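Local coordinates for protein nucleotidyl transferase (Methanothermobacter thermautotrophicus, PDB 6PLJ) that probably transfers nucleotidyl groups, as MobA-like enzymes do, and may take part in building the pseudomurein cell wall, at residues A65-V70 against M96-V101; R116-A121 against D179-Y184. All coordinates share one frame; numbering follows the deposited sequence.

Contact 1: A65-V70 against M96-V101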
loop_
_atom_site.group_PDB
_atom_site.type_symbol
_atom_site.label_atom_id
_atom_site.label_comp_id
_atom_site.label_asym_id
_atom_site.label_seq_id
_atom_site.Cartn_x
_atom_site.Cartn_y
_atom_site.Cartn_z
ATOM N N ALA A 65 -5.722 -6.138 -8.440
ATOM C CA ALA A 65 -5.349 -4.911 -9.140
ATOM C C ALA A 65 -4.127 -4.242 -8.522
ATOM O O ALA A 65 -3.204 -3.829 -9.223
ATOM C CB ALA A 65 -6.516 -3.953 -9.195
ATOM N N THR A 66 -4.114 -4.143 -7.200
ATOM C CA THR A 66 -2.976 -3.549 -6.508
ATOM C C THR A 66 -1.697 -4.333 -6.767
ATOM O O THR A 66 -0.673 -3.749 -7.089
ATOM C CB THR A 66 -3.218 -3.476 -5.005
ATOM O OG1 THR A 66 -4.344 -2.631 -4.776
ATOM C CG2 THR A 66 -2.016 -2.930 -4.269
ATOM N N VAL A 67 -1.766 -5.644 -6.610
ATOM C CA VAL A 67 -0.589 -6.494 -6.777
ATOM C C VAL A 67 -0.079 -6.421 -8.220
ATOM O O VAL A 67 1.125 -6.303 -8.441
ATOM C CB VAL A 67 -0.879 -7.940 -6.348
ATOM C CG1 VAL A 67 0.245 -8.882 -6.769
ATOM C CG2 VAL A 67 -1.098 -7.991 -4.835
ATOM N N LYS A 68 -0.993 -6.445 -9.184
ATOM C CA LYS A 68 -0.594 -6.331 -10.575
ATOM C C LYS A 68 0.182 -5.043 -10.833
ATOM O O LYS A 68 1.195 -5.053 -11.527
ATOM C CB LYS A 68 -1.811 -6.388 -11.491
ATOM C CG LYS A 68 -1.507 -6.277 -12.971
ATOM C CD LYS A 68 -0.603 -7.396 -13.434
ATOM C CE LYS A 68 -0.250 -7.248 -14.896
ATOM N NZ LYS A 68 0.437 -8.464 -15.366
ATOM N N ALA A 69 -0.285 -3.929 -10.275
ATOM C CA ALA A 69 0.428 -2.652 -10.432
ATOM C C ALA A 69 1.836 -2.686 -9.845
ATOM O O ALA A 69 2.792 -2.193 -10.453
ATOM C CB ALA A 69 -0.379 -1.518 -9.845
ATOM N N VAL A 70 1.956 -3.287 -8.664
ATOM C CA VAL A 70 3.237 -3.421 -7.984
ATOM C C VAL A 70 4.206 -4.288 -8.812
ATOM O O VAL A 70 5.367 -3.924 -9.027
ATOM C CB VAL A 70 3.005 -4.006 -6.578
ATOM C CG1 VAL A 70 4.279 -4.466 -5.938
ATOM C CG2 VAL A 70 2.290 -2.972 -5.703
ATOM N N MET A 96 -1.152 -15.590 -8.770
ATOM C CA MET A 96 -0.190 -14.507 -8.951
ATOM C C MET A 96 1.148 -14.836 -8.325
ATOM O O MET A 96 1.251 -15.631 -7.393
ATOM C CB MET A 96 -0.747 -13.203 -8.371
ATOM C CG MET A 96 -2.056 -12.792 -9.014
ATOM S SD MET A 96 -2.542 -11.133 -8.543
ATOM C CE MET A 96 -1.634 -10.125 -9.700
ATOM N N ASP A 97 2.189 -14.204 -8.852
ATOM C CA ASP A 97 3.552 -14.504 -8.435
ATOM C C ASP A 97 3.906 -13.660 -7.216
ATOM O O ASP A 97 4.592 -12.651 -7.316
ATOM C CB ASP A 97 4.511 -14.270 -9.604
ATOM C CG ASP A 97 5.941 -14.673 -9.289
ATOM O OD1 ASP A 97 6.184 -15.488 -8.388
ATOM O OD2 ASP A 97 6.838 -14.135 -9.954
ATOM N N VAL A 98 3.378 -14.069 -6.074
ATOM C CA VAL A 98 3.609 -13.375 -4.803
ATOM C C VAL A 98 3.995 -14.349 -3.715
ATOM O O VAL A 98 3.689 -15.539 -3.803
ATOM C CB VAL A 98 2.365 -12.600 -4.318
ATOM C CG1 VAL A 98 2.036 -11.479 -5.279
ATOM C CG2 VAL A 98 1.154 -13.502 -4.135
ATOM N N ARG A 99 4.636 -13.820 -2.683
ATOM C CA ARG A 99 4.991 -14.547 -1.486
ATOM C C ARG A 99 4.078 -14.034 -0.389
ATOM O O ARG A 99 4.152 -12.867 -0.014
ATOM C CB ARG A 99 6.465 -14.299 -1.157
ATOM C CG ARG A 99 6.938 -14.814 0.188
ATOM C CD ARG A 99 8.439 -14.648 0.346
ATOM N NE ARG A 99 9.182 -15.418 -0.637
ATOM C CZ ARG A 99 9.537 -16.703 -0.511
ATOM N NH1 ARG A 99 9.260 -17.404 0.592
ATOM N NH2 ARG A 99 10.220 -17.280 -1.489
ATOM N N VAL A 100 3.202 -14.907 0.091
ATOM C CA VAL A 100 2.222 -14.539 1.104
ATOM C C VAL A 100 2.741 -14.860 2.492
ATOM O O VAL A 100 3.211 -15.979 2.747
ATOM C CB VAL A 100 0.898 -15.287 0.886
ATOM C CG1 VAL A 100 -0.076 -14.990 2.018
ATOM C CG2 VAL A 100 0.291 -14.903 -0.459
ATOM N N VAL A 101 2.643 -13.883 3.390
ATOM C CA VAL A 101 2.898 -14.100 4.810
ATOM C C VAL A 101 1.692 -13.621 5.576
ATOM O O VAL A 101 1.145 -12.565 5.294
ATOM C CB VAL A 101 4.190 -13.436 5.332
ATOM C CG1 VAL A 101 5.396 -14.101 4.676
ATOM C CG2 VAL A 101 4.218 -11.937 5.110
#
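V67 and M96 are brought together by two torsions. In V67, CG1 is trans to the backbone N (chi1 169°), which carries that methyl off the helix towards 96-101. The M96 side chain runs out nearly straight through chi2 and then folds at the sulfur (chi3 84°), laying its CE methyl over the helix. There CE sits 3.7 Å from V67 CG1, and it also lies 3.8 Å from the backbone N of K68. M96 SD comes close to the same V67 methyl, so the thioether covers V67 with both its sulfur and its last carbon. K68 adds only the root of its chain, CB at 4.1 Å from M96 CE, while the rest of this exposed lysine leads away from the methionine.

V67 CG1 is shared. A second methyl, V98 CG1, meets it at 3.5 Å, tighter than usual for two carbons, with the two valine side chains passing at a slant. Between M96 and V98 the chain makes an inverse gamma turn centred on D97, closed by a weak bond from V98 N to M96 O, and this turn lets both flanking side chains face the helix. V98 also touches V80 of strand 77-82, while L93 touches V67, so helix 62-72 is packed against the approach to the edge strand 99-102 of the main sheet. Apart from the K68 backbone N, methyls, a methylene and a thioether are what meet here: the contact is held by dispersion and by the exclusion of water, without a directional polar link.

Contact 2: R116-A121 against D179-Y184; sequences RGVRAA and DLLRDY
R182 reaches across to V118 and R119, and its chain is best followed outward. CB leaves the helix beside 116-121 rather than at it and has no close partner there. CG begins the contact by brushing V118 CG1. The bend at chi2 (-61°) swings CD to 3.7 Å from that same V118 methyl, and the bend at chi3 (-65°) then turns one face of the guanidinium to R119. R182 NE stays some way from R119 CG. Further out, R119 CG lies over that face, nearer its rim than its middle, with R182 CZ 3.5 Å away, and R119 CD approaches R182 NH1. The two guanidinium groups do not stack: their planes are 80° apart, and the like charges are kept from touching.

At the tip, NH2 gives hydrogen bonds to two waters, both lying in the guanidinium plane at its edge. Water 1 is 3.1 Å from R182 NH2 and donates to V118 O at 3.0 Å; water 2 is 2.8 Å from R182 NH2 and donates to R119 O at 3.1 Å. The arginine thus reads the carbonyls at the C-terminal end of helix 110-120 through water, where the helix dipole would probably welcome its positive charge.

Deeper down, V118 CG2 meets L181 CD1 at 4.3 Å, a looser apolar contact, and both residues rest on I126 of strand 125-130. The axes of the segments 116-120 and 179-184 come within 10.3 Å and run roughly antiparallel, well inclined to each other. Two helices lying side by side on one face of a central sheet, packed over strand 125-130, form part of an outer helical layer of the Rossmann-like alpha/beta/alpha sandwich of MobA-like nucleotidyltransferases.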
loop_
_atom_site.group_PDB
_atom_site.type_symbol
_atom_site.label_atom_id
_atom_site.label_comp_id
_atom_site.label_asym_id
_atom_site.label_seq_id
_atom_site.Cartn_x
_atom_site.Cartn_y
_atom_site.Cartn_z
ATOM N N ARG A 116 5.988 -7.167 9.277
ATOM C CA ARG A 116 5.984 -8.620 8.986
ATOM C C ARG A 116 6.427 -8.861 7.532
ATOM O O ARG A 116 7.078 -9.792 7.286
ATOM C CB ARG A 116 4.577 -9.176 9.209
ATOM C CG ARG A 116 4.475 -10.646 8.868
ATOM C CD ARG A 116 5.116 -11.507 9.923
ATOM N NE ARG A 116 4.472 -12.809 10.027
ATOM C CZ ARG A 116 4.836 -13.933 9.429
ATOM N NH1 ARG A 116 5.902 -13.991 8.656
ATOM N NH2 ARG A 116 4.124 -15.027 9.630
ATOM N N GLY A 117 5.939 -8.047 6.620
ATOM C CA GLY A 117 6.313 -8.139 5.213
ATOM C C GLY A 117 7.777 -7.836 4.973
ATOM O O GLY A 117 8.464 -8.549 4.216
ATOM N N VAL A 118 8.269 -6.773 5.615
ATOM C CA VAL A 118 9.680 -6.405 5.483
ATOM C C VAL A 118 10.551 -7.540 6.026
ATOM O O VAL A 118 11.572 -7.867 5.419
ATOM C CB VAL A 118 9.993 -5.046 6.159
ATOM C CG1 VAL A 118 11.471 -4.735 6.094
ATOM C CG2 VAL A 118 9.235 -3.920 5.494
ATOM N N ARG A 119 10.136 -8.168 7.126
ATOM C CA ARG A 119 10.848 -9.345 7.654
ATOM C C ARG A 119 10.991 -10.499 6.656
ATOM O O ARG A 119 11.997 -11.214 6.666
ATOM C CB ARG A 119 10.171 -9.849 8.942
ATOM C CG ARG A 119 10.515 -9.055 10.183
ATOM C CD ARG A 119 9.833 -9.625 11.422
ATOM N NE ARG A 119 10.100 -11.054 11.590
ATOM C CZ ARG A 119 9.192 -12.027 11.730
ATOM N NH1 ARG A 119 7.875 -11.775 11.767
ATOM N NH2 ARG A 119 9.611 -13.290 11.859
ATOM N N ALA A 120 10.002 -10.666 5.789
ATOM C CA ALA A 120 9.990 -11.691 4.770
ATOM C C ALA A 120 10.697 -11.273 3.485
ATOM O O ALA A 120 10.869 -12.100 2.607
ATOM C CB ALA A 120 8.556 -12.080 4.439
ATOM N N ALA A 121 11.060 -10.002 3.350
ATOM C CA ALA A 121 11.592 -9.476 2.089
ATOM C C ALA A 121 13.090 -9.654 2.026
ATOM O O ALA A 121 13.794 -9.450 3.009
ATOM C CB ALA A 121 11.257 -8.000 1.957
ATOM N N ASP A 179 16.707 -1.344 6.167
ATOM C CA ASP A 179 17.219 -1.134 7.526
ATOM C C ASP A 179 16.469 0.020 8.188
ATOM O O ASP A 179 16.135 -0.064 9.364
ATOM C CB ASP A 179 18.704 -0.770 7.553
ATOM C CG ASP A 179 19.624 -1.924 7.276
ATOM O OD1 ASP A 179 19.199 -3.099 7.312
ATOM O OD2 ASP A 179 20.830 -1.630 7.052
ATOM N N LEU A 180 16.221 1.096 7.439
ATOM C CA LEU A 180 15.494 2.246 7.984
ATOM C C LEU A 180 14.084 1.825 8.381
ATOM O O LEU A 180 13.590 2.196 9.455
ATOM C CB LEU A 180 15.462 3.389 6.974
ATOM C CG LEU A 180 14.752 4.671 7.442
ATOM C CD1 LEU A 180 15.432 5.900 6.869
ATOM C CD2 LEU A 180 13.266 4.674 7.109
ATOM N N LEU A 181 13.408 1.067 7.527
ATOM C CA LEU A 181 12.076 0.568 7.910
ATOM C C LEU A 181 12.101 -0.348 9.134
ATOM O O LEU A 181 11.192 -0.308 9.966
ATOM C CB LEU A 181 11.379 -0.123 6.742
ATOM C CG LEU A 181 10.984 0.827 5.616
ATOM C CD1 LEU A 181 10.575 0.049 4.378
ATOM C CD2 LEU A 181 9.861 1.750 6.071
ATOM N N ARG A 182 13.127 -1.186 9.250
ATOM C CA ARG A 182 13.238 -2.057 10.412
ATOM C C ARG A 182 13.454 -1.258 11.694
ATOM O O ARG A 182 13.054 -1.706 12.756
ATOM C CB ARG A 182 14.355 -3.092 10.226
ATOM C CG ARG A 182 14.070 -4.168 9.192
ATOM C CD ARG A 182 12.852 -5.019 9.512
ATOM N NE ARG A 182 12.968 -5.832 10.724
ATOM C CZ ARG A 182 13.330 -7.119 10.774
ATOM N NH1 ARG A 182 13.368 -7.738 11.941
ATOM N NH2 ARG A 182 13.647 -7.798 9.678
ATOM N N ASP A 183 14.063 -0.081 11.603
ATOM C CA ASP A 183 14.215 0.799 12.780
ATOM C C ASP A 183 12.954 1.606 13.108
ATOM O O ASP A 183 12.660 1.820 14.285
ATOM C CB ASP A 183 15.416 1.728 12.604
ATOM C CG ASP A 183 16.753 0.982 12.670
ATOM O OD1 ASP A 183 16.801 -0.136 13.225
ATOM O OD2 ASP A 183 17.752 1.541 12.184
ATOM N N TYR A 184 12.209 2.044 12.095
ATOM C CA TYR A 184 11.004 2.875 12.327
ATOM C C TYR A 184 9.707 2.097 12.495
ATOM O O TYR A 184 8.911 2.445 13.357
ATOM C CB TYR A 184 10.839 3.928 11.226
ATOM C CG TYR A 184 11.653 5.154 11.490
ATOM C CD1 TYR A 184 11.191 6.134 12.372
ATOM C CD2 TYR A 184 12.891 5.337 10.888
ATOM C CE1 TYR A 184 11.942 7.272 12.637
ATOM C CE2 TYR A 184 13.649 6.476 11.142
ATOM C CZ TYR A 184 13.172 7.431 12.020
ATOM O OH TYR A 184 13.931 8.549 12.271
HETATM O O HOH W 1 14.110 -6.998 6.755
HETATM O O HOH W 2 14.109 -10.418 8.838
#

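Overall arrangement
Contact 1 and contact 2 have centres 18 Å apart, and both segments of contact 1 come earlier in the chain than those of contact 2. They meet at strand 99-102, which is followed in the chain, after a short loop, by helix 110-120: V101 CG1 packs on A120 CB at 3.8 Å, and V101 CB lies 3.8 Å from R116 NH1. V98 and V101 look to opposite faces of the sheet, so helix 62-72 of contact 1 covers one face, while the helix pair of contact 2 covers the other. Both belong to the nucleotidyltransferase domain, but the model contains no nucleotide, and these contacts describe its layering rather than a defined active site.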